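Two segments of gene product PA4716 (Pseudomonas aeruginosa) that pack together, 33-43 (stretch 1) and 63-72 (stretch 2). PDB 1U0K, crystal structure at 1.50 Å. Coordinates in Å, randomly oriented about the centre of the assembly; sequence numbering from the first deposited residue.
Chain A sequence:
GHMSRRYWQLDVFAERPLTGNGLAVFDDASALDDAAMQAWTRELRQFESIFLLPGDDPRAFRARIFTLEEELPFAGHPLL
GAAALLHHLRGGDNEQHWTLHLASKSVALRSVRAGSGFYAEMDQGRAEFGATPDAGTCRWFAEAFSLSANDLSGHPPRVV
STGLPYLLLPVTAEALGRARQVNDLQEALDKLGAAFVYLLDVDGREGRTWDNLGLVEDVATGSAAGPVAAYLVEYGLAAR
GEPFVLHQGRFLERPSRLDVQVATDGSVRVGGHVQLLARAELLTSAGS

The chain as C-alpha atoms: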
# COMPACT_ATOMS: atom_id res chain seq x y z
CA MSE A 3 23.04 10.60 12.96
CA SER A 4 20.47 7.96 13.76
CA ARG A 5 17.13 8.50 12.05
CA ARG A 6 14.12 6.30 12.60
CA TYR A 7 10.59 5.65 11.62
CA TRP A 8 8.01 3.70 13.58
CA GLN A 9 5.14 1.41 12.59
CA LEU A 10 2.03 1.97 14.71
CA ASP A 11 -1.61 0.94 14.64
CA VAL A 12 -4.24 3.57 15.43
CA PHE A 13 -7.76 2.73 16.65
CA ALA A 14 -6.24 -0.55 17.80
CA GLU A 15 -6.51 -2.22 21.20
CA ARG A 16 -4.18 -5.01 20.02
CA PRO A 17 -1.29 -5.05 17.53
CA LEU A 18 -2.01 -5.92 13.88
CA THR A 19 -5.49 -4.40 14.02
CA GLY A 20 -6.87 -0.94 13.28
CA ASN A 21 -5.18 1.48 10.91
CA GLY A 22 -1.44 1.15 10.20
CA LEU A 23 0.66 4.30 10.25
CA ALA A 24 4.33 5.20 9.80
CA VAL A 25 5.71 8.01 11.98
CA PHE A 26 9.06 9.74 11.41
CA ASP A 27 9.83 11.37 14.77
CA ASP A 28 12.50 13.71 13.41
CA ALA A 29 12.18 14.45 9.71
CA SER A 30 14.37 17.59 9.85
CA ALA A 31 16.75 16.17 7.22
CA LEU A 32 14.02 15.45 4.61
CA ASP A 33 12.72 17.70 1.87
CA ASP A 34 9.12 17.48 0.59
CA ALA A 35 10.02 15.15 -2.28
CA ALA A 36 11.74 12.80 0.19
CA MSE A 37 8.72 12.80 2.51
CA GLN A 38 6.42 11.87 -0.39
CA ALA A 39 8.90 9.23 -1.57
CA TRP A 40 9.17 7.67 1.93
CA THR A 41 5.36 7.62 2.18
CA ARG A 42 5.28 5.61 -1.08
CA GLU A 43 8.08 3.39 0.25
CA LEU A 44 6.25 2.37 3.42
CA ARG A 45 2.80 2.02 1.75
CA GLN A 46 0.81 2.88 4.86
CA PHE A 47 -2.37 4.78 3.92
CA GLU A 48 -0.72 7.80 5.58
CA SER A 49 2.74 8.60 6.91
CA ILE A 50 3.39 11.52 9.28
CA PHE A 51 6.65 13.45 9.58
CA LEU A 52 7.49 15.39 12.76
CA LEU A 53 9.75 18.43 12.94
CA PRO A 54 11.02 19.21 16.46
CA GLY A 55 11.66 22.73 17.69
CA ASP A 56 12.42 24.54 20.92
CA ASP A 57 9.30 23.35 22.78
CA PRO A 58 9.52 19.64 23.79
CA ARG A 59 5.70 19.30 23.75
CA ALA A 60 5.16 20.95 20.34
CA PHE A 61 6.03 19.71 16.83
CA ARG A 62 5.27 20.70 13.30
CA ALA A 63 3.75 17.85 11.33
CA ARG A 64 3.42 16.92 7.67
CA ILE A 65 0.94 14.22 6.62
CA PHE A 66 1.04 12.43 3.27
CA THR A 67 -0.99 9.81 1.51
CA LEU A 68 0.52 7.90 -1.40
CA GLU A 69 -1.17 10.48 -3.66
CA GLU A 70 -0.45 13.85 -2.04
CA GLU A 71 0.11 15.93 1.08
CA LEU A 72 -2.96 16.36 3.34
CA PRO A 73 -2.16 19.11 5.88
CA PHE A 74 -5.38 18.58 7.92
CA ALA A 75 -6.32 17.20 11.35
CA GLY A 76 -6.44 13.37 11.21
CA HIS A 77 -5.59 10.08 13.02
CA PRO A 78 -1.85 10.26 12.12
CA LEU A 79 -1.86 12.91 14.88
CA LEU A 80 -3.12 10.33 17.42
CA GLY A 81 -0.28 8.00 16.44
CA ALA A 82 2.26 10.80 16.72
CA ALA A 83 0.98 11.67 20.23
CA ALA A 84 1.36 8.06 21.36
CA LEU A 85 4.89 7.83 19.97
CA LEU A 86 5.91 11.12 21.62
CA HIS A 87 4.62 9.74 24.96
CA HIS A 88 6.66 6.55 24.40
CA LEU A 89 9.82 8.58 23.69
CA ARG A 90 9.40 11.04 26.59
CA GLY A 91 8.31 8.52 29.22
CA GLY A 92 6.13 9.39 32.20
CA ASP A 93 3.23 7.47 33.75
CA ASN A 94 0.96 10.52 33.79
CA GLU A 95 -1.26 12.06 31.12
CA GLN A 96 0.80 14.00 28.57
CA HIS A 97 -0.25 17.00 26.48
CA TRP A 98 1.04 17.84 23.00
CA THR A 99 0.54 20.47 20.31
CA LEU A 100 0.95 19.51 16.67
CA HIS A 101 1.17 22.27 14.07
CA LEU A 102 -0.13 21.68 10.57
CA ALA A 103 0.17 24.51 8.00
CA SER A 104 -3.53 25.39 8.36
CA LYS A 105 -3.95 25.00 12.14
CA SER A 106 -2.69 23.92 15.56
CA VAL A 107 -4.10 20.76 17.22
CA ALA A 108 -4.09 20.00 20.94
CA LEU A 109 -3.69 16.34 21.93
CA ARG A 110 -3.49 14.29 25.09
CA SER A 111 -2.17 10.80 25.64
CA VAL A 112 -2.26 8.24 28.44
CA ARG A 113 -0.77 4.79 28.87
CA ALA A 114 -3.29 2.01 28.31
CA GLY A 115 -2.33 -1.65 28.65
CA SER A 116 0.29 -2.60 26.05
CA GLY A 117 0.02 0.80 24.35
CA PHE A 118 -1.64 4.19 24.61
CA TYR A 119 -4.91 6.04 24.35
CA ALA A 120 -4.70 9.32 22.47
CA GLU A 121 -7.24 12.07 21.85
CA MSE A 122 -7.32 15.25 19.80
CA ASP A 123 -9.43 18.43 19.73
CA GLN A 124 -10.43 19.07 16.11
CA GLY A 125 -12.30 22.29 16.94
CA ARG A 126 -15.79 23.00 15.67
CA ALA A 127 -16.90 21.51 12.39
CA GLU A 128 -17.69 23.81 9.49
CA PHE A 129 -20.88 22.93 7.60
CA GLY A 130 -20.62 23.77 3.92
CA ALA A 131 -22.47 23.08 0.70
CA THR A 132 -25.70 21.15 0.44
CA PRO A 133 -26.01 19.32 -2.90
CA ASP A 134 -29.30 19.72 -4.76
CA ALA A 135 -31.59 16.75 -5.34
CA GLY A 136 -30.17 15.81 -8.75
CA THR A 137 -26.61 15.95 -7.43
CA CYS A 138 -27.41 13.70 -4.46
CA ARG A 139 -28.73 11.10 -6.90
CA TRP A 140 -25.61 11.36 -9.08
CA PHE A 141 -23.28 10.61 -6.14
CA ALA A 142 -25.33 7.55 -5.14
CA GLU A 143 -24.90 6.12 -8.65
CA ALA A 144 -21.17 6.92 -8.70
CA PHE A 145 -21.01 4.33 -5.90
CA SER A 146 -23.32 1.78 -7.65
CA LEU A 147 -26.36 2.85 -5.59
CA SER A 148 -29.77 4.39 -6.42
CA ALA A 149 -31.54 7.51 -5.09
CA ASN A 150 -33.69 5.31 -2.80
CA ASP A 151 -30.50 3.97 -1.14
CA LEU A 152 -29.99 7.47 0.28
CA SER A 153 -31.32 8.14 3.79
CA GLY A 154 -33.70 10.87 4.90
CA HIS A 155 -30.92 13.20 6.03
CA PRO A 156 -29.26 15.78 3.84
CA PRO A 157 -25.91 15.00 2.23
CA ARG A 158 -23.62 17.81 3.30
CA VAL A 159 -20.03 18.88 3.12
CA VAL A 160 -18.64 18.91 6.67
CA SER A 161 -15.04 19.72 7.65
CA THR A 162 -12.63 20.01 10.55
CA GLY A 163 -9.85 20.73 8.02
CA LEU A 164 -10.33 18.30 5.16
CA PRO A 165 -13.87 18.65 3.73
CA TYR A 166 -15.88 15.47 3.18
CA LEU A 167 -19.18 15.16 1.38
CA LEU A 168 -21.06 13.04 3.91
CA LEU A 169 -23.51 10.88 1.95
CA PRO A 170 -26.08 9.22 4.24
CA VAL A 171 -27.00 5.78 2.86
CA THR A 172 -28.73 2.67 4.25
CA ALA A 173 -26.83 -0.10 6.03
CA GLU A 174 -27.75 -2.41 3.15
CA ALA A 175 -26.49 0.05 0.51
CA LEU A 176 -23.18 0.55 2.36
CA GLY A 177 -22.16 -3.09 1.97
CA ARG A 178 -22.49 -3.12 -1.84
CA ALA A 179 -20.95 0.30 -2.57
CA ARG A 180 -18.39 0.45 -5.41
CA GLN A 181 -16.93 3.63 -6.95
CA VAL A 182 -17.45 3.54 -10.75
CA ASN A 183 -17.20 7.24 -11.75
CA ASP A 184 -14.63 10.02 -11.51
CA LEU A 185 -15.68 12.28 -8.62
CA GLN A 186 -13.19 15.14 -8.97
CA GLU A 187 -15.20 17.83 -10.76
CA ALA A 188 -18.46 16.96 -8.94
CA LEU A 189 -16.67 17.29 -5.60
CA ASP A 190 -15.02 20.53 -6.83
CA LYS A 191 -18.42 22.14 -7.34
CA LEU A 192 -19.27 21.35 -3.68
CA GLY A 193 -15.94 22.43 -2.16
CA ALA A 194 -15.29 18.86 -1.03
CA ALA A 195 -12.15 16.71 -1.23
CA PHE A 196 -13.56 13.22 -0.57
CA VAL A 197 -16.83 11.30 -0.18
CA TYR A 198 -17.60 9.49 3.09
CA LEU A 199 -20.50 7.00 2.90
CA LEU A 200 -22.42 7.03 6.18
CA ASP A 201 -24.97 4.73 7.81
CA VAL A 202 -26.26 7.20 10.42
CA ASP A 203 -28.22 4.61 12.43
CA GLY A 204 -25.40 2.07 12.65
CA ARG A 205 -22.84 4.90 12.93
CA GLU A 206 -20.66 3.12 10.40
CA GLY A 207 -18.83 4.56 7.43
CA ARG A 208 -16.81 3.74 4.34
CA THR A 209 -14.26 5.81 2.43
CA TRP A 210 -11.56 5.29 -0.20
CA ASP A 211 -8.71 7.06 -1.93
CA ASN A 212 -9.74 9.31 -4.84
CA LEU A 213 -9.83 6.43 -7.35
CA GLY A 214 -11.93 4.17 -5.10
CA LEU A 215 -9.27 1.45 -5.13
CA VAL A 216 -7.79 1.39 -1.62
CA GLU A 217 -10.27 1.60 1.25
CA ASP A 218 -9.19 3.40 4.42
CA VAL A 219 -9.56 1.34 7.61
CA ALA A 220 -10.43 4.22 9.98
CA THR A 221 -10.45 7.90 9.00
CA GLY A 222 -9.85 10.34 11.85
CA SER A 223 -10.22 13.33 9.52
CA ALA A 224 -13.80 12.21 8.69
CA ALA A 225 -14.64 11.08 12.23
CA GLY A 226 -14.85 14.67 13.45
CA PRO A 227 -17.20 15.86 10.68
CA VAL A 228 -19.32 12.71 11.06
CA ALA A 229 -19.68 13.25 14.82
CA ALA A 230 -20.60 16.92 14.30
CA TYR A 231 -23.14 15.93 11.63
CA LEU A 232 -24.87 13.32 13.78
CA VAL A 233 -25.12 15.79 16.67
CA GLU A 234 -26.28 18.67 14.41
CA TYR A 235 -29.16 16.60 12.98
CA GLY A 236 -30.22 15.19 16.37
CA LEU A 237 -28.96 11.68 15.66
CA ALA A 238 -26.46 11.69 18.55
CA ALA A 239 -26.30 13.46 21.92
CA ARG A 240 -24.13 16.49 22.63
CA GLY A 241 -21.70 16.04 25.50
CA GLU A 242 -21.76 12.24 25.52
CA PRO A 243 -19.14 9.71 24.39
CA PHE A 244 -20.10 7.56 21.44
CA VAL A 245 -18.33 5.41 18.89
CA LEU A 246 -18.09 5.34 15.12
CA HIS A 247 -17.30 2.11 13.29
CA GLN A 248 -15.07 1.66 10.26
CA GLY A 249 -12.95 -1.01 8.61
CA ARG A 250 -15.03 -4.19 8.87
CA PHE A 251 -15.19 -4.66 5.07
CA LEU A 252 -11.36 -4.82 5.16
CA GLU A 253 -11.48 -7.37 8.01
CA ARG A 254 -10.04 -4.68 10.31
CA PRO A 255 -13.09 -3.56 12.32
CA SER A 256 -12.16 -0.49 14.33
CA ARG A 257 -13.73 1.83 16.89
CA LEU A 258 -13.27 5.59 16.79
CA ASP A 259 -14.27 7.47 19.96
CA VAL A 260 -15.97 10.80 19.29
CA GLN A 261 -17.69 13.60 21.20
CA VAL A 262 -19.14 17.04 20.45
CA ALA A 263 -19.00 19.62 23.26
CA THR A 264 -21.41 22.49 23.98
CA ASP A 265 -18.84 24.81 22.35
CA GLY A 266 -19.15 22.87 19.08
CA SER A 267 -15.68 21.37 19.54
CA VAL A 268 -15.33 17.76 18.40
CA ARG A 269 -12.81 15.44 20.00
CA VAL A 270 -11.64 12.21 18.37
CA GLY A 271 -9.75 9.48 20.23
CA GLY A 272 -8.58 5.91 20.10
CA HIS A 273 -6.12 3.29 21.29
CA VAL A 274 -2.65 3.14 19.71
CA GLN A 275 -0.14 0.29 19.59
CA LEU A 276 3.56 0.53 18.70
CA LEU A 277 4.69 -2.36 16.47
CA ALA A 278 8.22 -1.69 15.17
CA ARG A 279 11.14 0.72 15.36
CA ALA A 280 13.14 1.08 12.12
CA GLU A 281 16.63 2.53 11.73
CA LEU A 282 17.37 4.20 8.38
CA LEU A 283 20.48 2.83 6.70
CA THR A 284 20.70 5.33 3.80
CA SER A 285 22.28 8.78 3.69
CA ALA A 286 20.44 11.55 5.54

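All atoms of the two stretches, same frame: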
# COMPACT_ATOMS: atom_id res chain seq x y z
N ASP A 33 13.51 16.74 2.63
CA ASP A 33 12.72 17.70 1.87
C ASP A 33 11.36 17.11 1.50
O ASP A 33 11.09 15.94 1.79
CB ASP A 33 13.49 18.27 0.66
CG ASP A 33 13.81 17.25 -0.41
OD1 ASP A 33 13.25 16.13 -0.42
OD2 ASP A 33 14.62 17.51 -1.34
N ASP A 34 10.49 17.91 0.90
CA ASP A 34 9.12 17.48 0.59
C ASP A 34 9.08 16.27 -0.34
O ASP A 34 8.27 15.37 -0.16
CB ASP A 34 8.33 18.62 -0.04
CG ASP A 34 8.12 19.79 0.90
OD1 ASP A 34 8.67 19.79 2.03
OD2 ASP A 34 7.38 20.74 0.60
N ALA A 35 9.96 16.26 -1.34
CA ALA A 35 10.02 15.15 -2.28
C ALA A 35 10.39 13.88 -1.52
O ALA A 35 9.83 12.82 -1.79
CB ALA A 35 11.05 15.42 -3.37
N ALA A 36 11.33 13.97 -0.58
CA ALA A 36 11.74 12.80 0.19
C ALA A 36 10.62 12.29 1.10
O ALA A 36 10.46 11.09 1.27
CB ALA A 36 13.00 13.11 0.99
N MSE A 37 9.84 13.20 1.68
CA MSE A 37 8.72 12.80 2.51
C MSE A 37 7.68 12.05 1.67
O MSE A 37 7.20 10.98 2.06
CB MSE A 37 8.08 14.02 3.18
CG MSE A 37 8.97 14.62 4.24
SE MSE A 37 8.13 16.20 5.00
CE MSE A 37 9.63 17.02 5.89
N GLN A 38 7.36 12.57 0.48
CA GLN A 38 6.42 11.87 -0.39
C GLN A 38 6.97 10.53 -0.83
O GLN A 38 6.22 9.55 -0.91
CB GLN A 38 6.05 12.73 -1.62
CG GLN A 38 5.03 12.08 -2.54
CD GLN A 38 3.68 11.88 -1.90
OE1 GLN A 38 3.37 10.81 -1.34
NE2 GLN A 38 2.86 12.91 -1.96
N ALA A 39 8.27 10.46 -1.11
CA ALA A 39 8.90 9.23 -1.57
C ALA A 39 8.91 8.18 -0.46
O ALA A 39 8.69 7.00 -0.72
CB ALA A 39 10.29 9.49 -2.10
N TRP A 40 9.18 8.59 0.78
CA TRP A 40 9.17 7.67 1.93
C TRP A 40 7.76 7.18 2.21
O TRP A 40 7.56 6.03 2.60
CB TRP A 40 9.76 8.33 3.20
CG TRP A 40 11.21 8.10 3.35
CD1 TRP A 40 12.21 9.00 3.18
CD2 TRP A 40 11.84 6.86 3.67
NE1 TRP A 40 13.43 8.41 3.41
CE2 TRP A 40 13.22 7.09 3.70
CE3 TRP A 40 11.37 5.58 3.95
CZ2 TRP A 40 14.14 6.08 4.00
CZ3 TRP A 40 12.28 4.57 4.24
CH2 TRP A 40 13.64 4.83 4.26
N THR A 41 6.76 8.03 2.00
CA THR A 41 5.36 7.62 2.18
C THR A 41 5.04 6.48 1.19
O THR A 41 4.42 5.49 1.56
CB THR A 41 4.44 8.84 1.97
OG1 THR A 41 4.74 9.84 2.96
CG2 THR A 41 2.99 8.47 2.22
N ARG A 42 5.49 6.63 -0.05
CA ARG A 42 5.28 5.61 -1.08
C ARG A 42 6.09 4.35 -0.78
O ARG A 42 5.66 3.24 -1.10
CB ARG A 42 5.61 6.18 -2.45
CG ARG A 42 4.54 7.10 -2.94
CD ARG A 42 4.95 8.01 -4.08
NE ARG A 42 3.84 8.89 -4.41
CZ ARG A 42 3.91 9.95 -5.21
NH1 ARG A 42 5.06 10.28 -5.79
NH2 ARG A 42 2.83 10.68 -5.43
N GLU A 43 7.25 4.52 -0.16
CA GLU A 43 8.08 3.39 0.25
C GLU A 43 7.35 2.51 1.28
O GLU A 43 7.30 1.29 1.12
CB GLU A 43 9.39 3.88 0.86
CG GLU A 43 10.39 2.79 1.20
CD GLU A 43 10.97 2.12 -0.02
OE1 GLU A 43 11.47 1.00 0.13
OE2 GLU A 43 10.99 2.73 -1.12
N ALA A 63 4.04 19.14 11.95
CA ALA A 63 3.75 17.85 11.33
C ALA A 63 3.42 18.02 9.85
O ALA A 63 2.88 19.04 9.42
CB ALA A 63 2.63 17.20 12.03
N ARG A 64 3.77 17.00 9.08
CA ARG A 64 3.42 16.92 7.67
C ARG A 64 2.83 15.53 7.46
O ARG A 64 3.44 14.53 7.86
CB ARG A 64 4.65 17.11 6.78
CG ARG A 64 5.48 18.37 7.01
CD ARG A 64 4.91 19.62 6.40
NE ARG A 64 4.80 19.59 4.94
CZ ARG A 64 5.77 19.86 4.09
NH1 ARG A 64 7.00 20.14 4.49
NH2 ARG A 64 5.50 19.83 2.79
N ILE A 65 1.64 15.47 6.86
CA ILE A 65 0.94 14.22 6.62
C ILE A 65 0.79 14.00 5.13
O ILE A 65 0.37 14.89 4.40
CB ILE A 65 -0.46 14.21 7.27
CG1 ILE A 65 -0.37 14.38 8.79
CG2 ILE A 65 -1.19 12.94 6.93
CD1 ILE A 65 -1.70 14.70 9.45
N PHE A 66 1.16 12.80 4.67
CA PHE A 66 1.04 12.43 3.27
C PHE A 66 0.28 11.13 3.11
O PHE A 66 0.45 10.19 3.88
CB PHE A 66 2.41 12.22 2.65
CG PHE A 66 3.23 13.47 2.53
CD1 PHE A 66 3.90 13.98 3.62
CD2 PHE A 66 3.36 14.11 1.30
CE1 PHE A 66 4.66 15.13 3.49
CE2 PHE A 66 4.12 15.26 1.17
CZ PHE A 66 4.76 15.77 2.27
N THR A 67 -0.54 11.08 2.06
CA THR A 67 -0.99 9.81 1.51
C THR A 67 -0.04 9.42 0.38
O THR A 67 0.87 10.15 0.04
CB THR A 67 -2.43 9.88 0.97
OG1 THR A 67 -2.46 10.74 -0.17
CG2 THR A 67 -3.38 10.46 1.97
N LEU A 68 -0.30 8.29 -0.26
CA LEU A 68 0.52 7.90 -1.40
C LEU A 68 0.27 8.82 -2.59
O LEU A 68 1.07 8.85 -3.51
CB LEU A 68 0.29 6.43 -1.78
CG LEU A 68 1.26 5.49 -1.06
CD1 LEU A 68 0.88 5.29 0.38
CD2 LEU A 68 1.38 4.16 -1.77
N GLU A 69 -0.83 9.58 -2.55
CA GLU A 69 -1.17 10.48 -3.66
C GLU A 69 -0.61 11.89 -3.47
O GLU A 69 -0.11 12.49 -4.44
CB GLU A 69 -2.69 10.54 -3.83
CG GLU A 69 -3.26 9.33 -4.55
CD GLU A 69 -3.70 8.20 -3.64
OE1 GLU A 69 -3.21 8.11 -2.48
OE2 GLU A 69 -4.53 7.38 -4.08
N GLU A 70 -0.68 12.42 -2.26
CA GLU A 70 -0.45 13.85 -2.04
C GLU A 70 -0.29 14.18 -0.56
O GLU A 70 -0.60 13.38 0.30
CB GLU A 70 -1.66 14.64 -2.58
CG GLU A 70 -2.93 14.39 -1.76
CD GLU A 70 -4.21 14.66 -2.52
OE1 GLU A 70 -5.24 13.98 -2.24
OE2 GLU A 70 -4.18 15.56 -3.39
N GLU A 71 0.14 15.41 -0.28
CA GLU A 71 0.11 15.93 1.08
C GLU A 71 -1.33 16.30 1.48
O GLU A 71 -2.07 16.85 0.67
CB GLU A 71 1.03 17.14 1.21
CG GLU A 71 1.18 17.56 2.66
CD GLU A 71 2.15 18.70 2.86
OE1 GLU A 71 2.77 19.15 1.87
OE2 GLU A 71 2.29 19.12 4.02
N LEU A 72 -1.69 15.99 2.73
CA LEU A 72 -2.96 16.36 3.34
C LEU A 72 -2.68 17.05 4.68
O LEU A 72 -2.67 16.40 5.73
CB LEU A 72 -3.81 15.11 3.61
CG LEU A 72 -4.44 14.42 2.41
CD1 LEU A 72 -5.31 13.29 2.91
CD2 LEU A 72 -5.25 15.37 1.56

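Helix 34-43 lies across the strand that runs through Phe66 and the chain that follows it, the two axes approaching to 8.2 Å with 48° between their N-to-C directions; together the stretches bury 542 Å². Phe66, Leu68 and, on the helix, Thr41 are the residues most covered by the opposite stretch.

Phe66 is the centre of the contact. Its CA-to-CB bond points toward the helix, and with chi1 at -67° (m) the ring lies against the first turns, where Met37 CB packs 3.6 Å from Phe66 CE1. The backbone N of Gln38 lies over one face of the ring, while Asp34 O, 4.3 Å from Phe66 CZ, approaches obliquely. Met37, present as selenomethionine, extends from the helix toward the strand; its SE is 5.1 Å from the centroid of the Phe66 ring, oblique to it, and 4.0 Å from Arg64 CG. A flat aromatic ring and a long, flexible apolar chain suit this buried ground.

Thr41, one turn beyond Met37, also points toward the strand. Its OG1 donates to Met37 O at 2.9 Å, which satisfies the hydroxyl within the helix and lets a small polar side chain sit in a buried place; the same OG1 is 3.3 Å from Phe66 CB, and Thr41 CG2 is 3.5 Å from Thr67 O.

Leu68 closes the far end. Its CA-to-CB bond runs sideways, but the end of the side chain comes nearer the helix, bringing CD1 to 3.7 Å from Thr41 O, while Leu68 CG lies 4.1 Å from Arg42 CG. The backbone of Leu68 serves as well: its O accepts from Arg42 NE at 2.9 Å and from Arg42 NH2 at 3.2 Å, lying at the edge of the guanidinium, near its plane. The extended arginine thus lays its aliphatic part beside the leucine and carries its charged end to a carbonyl of the turn. Gln38 fills the space between Phe66 and this turn, its side chain reaching the backbone of Thr67 and Glu70.

At the other end, Arg64 forms a two-pronged salt bridge with Asp34: NH1 donates to Asp34 OD1 and NH2 to Asp34 OD2, both at 3.0 Å. Glu71 engages the same guanidinium from its own stretch, OE2 accepting from Arg64 NE at 2.7 Å and OE1 from Arg64 NH2 at 3.0 Å. Two carboxylates therefore hold the guanidinium in place, with Met37 SE over one face.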